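Local coordinates for probable chitinase (PDB 5JH8), which probably binds chitin and, as a member of glycosyl hydrolase family 18, is likely to act as a chitinase, at residues R277-K282 and D304-A309. Sequence-based numbering, arbitrary orientation.
Sequences RSVALK and DAFWAA
A280 of segment 277-282, on helix 276-289, and A309 of helix 304-309 mark the nearest backbone approach, CA to CA 4.8 Å, between two helices of the family 18 TIM barrel. The two helix segments run roughly parallel, at 35°, and their axes approach to 8.7 Å. Alanine at both nearest positions is consistent with this close approach. No hydrogen bond joins the segments, and all four touching residues, V279, A280, F306 and A309, are buried. The CA-CB bond of V279 points toward helix 304-309, and its two methyls meet different neighbours. With V279 CG1 anti to the backbone N (chi1 168°), this methyl packs against A309 CB at 3.8 Å. The other methyl, V279 CG2, lies 4.0 Å from F306 CE1 and meets the ring obliquely. The V279 and F306 side chains cross at about a right angle. On the barrel side, V279 also touches I216 of strand 212-222, and F306 touches A218 of the same strand and L296 of strand 293-297. The two helices thus pack together against these parallel strands of the barrel wall. A280 CA makes a CA-H...O contact with A309 O at 3.4 Å, bent to 130° at the hydrogen, and A280 CB lies 3.5 Å from A309 O.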
# COMPACT_ATOMS: atom_id res chain seq x y z
N ARG A 277 9.94 11.74 -12.79
CA ARG A 277 9.46 11.14 -14.02
C ARG A 277 8.77 9.81 -13.75
O ARG A 277 7.72 9.52 -14.33
CB ARG A 277 10.61 10.91 -14.99
CG ARG A 277 10.13 10.48 -16.38
CD ARG A 277 11.29 10.21 -17.39
NE ARG A 277 12.20 11.34 -17.39
CZ ARG A 277 13.38 11.37 -16.79
NH1 ARG A 277 13.95 10.28 -16.28
NH2 ARG A 277 14.02 12.52 -16.72
N SER A 278 9.36 8.97 -12.89
CA SER A 278 8.80 7.65 -12.67
C SER A 278 7.51 7.70 -11.89
O SER A 278 6.58 6.95 -12.19
CB SER A 278 9.81 6.73 -12.00
OG SER A 278 10.10 7.10 -10.67
N VAL A 279 7.43 8.58 -10.88
CA VAL A 279 6.19 8.73 -10.13
C VAL A 279 5.07 9.23 -11.04
O VAL A 279 3.95 8.72 -10.99
CB VAL A 279 6.41 9.62 -8.90
CG1 VAL A 279 5.07 10.04 -8.28
CG2 VAL A 279 7.28 8.88 -7.90
N ALA A 280 5.36 10.23 -11.87
CA ALA A 280 4.34 10.73 -12.79
C ALA A 280 3.90 9.64 -13.76
O ALA A 280 2.71 9.47 -14.01
CB ALA A 280 4.85 11.96 -13.55
N LEU A 281 4.86 8.86 -14.28
CA LEU A 281 4.50 7.77 -15.19
C LEU A 281 3.57 6.78 -14.48
O LEU A 281 2.53 6.37 -15.03
CB LEU A 281 5.78 7.08 -15.71
CG LEU A 281 5.66 5.93 -16.72
CD1 LEU A 281 5.29 4.62 -16.08
CD2 LEU A 281 4.67 6.25 -17.82
N LYS A 282 3.93 6.38 -13.27
CA LYS A 282 3.13 5.38 -12.56
C LYS A 282 1.76 5.94 -12.18
O LYS A 282 0.77 5.20 -12.26
CB LYS A 282 3.94 4.83 -11.39
CG LYS A 282 5.12 4.02 -11.93
CD LYS A 282 6.29 3.81 -10.97
CE LYS A 282 7.49 3.30 -11.77
NZ LYS A 282 8.66 3.04 -10.90
N ASP A 304 7.90 17.93 -1.36
CA ASP A 304 6.91 18.53 -2.25
C ASP A 304 7.00 17.98 -3.66
O ASP A 304 5.98 17.88 -4.35
CB ASP A 304 7.08 20.05 -2.28
CG ASP A 304 6.73 20.74 -0.98
OD1 ASP A 304 6.27 20.09 -0.03
OD2 ASP A 304 6.93 21.97 -0.95
N ALA A 305 8.20 17.59 -4.12
CA ALA A 305 8.34 17.12 -5.49
C ALA A 305 7.63 15.80 -5.71
O ALA A 305 7.22 15.50 -6.84
CB ALA A 305 9.81 16.96 -5.86
N PHE A 306 7.48 14.98 -4.67
CA PHE A 306 6.74 13.74 -4.81
C PHE A 306 5.29 14.02 -5.20
O PHE A 306 4.78 13.46 -6.17
CB PHE A 306 6.79 12.95 -3.49
CG PHE A 306 6.04 11.66 -3.55
CD1 PHE A 306 6.62 10.54 -4.13
CD2 PHE A 306 4.76 11.54 -3.02
CE1 PHE A 306 5.94 9.34 -4.18
CE2 PHE A 306 4.08 10.34 -3.07
CZ PHE A 306 4.69 9.23 -3.63
N TRP A 307 4.62 14.87 -4.42
CA TRP A 307 3.22 15.15 -4.72
C TRP A 307 3.05 15.94 -6.00
O TRP A 307 2.04 15.76 -6.69
CB TRP A 307 2.55 15.81 -3.51
CG TRP A 307 2.33 14.84 -2.40
CD1 TRP A 307 3.04 14.75 -1.23
CD2 TRP A 307 1.35 13.79 -2.35
NE1 TRP A 307 2.57 13.70 -0.47
CE2 TRP A 307 1.53 13.11 -1.13
CE3 TRP A 307 0.36 13.36 -3.23
CZ2 TRP A 307 0.73 12.03 -0.77
CZ3 TRP A 307 -0.43 12.29 -2.87
CH2 TRP A 307 -0.25 11.65 -1.64
N ALA A 308 4.01 16.79 -6.36
CA ALA A 308 3.92 17.46 -7.66
C ALA A 308 3.95 16.44 -8.78
O ALA A 308 3.22 16.58 -9.78
CB ALA A 308 5.08 18.46 -7.80
N ALA A 309 4.78 15.41 -8.66
CA ALA A 309 4.86 14.36 -9.67
C ALA A 309 3.58 13.53 -9.73
O ALA A 309 3.09 13.21 -10.83
CB ALA A 309 6.08 13.49 -9.43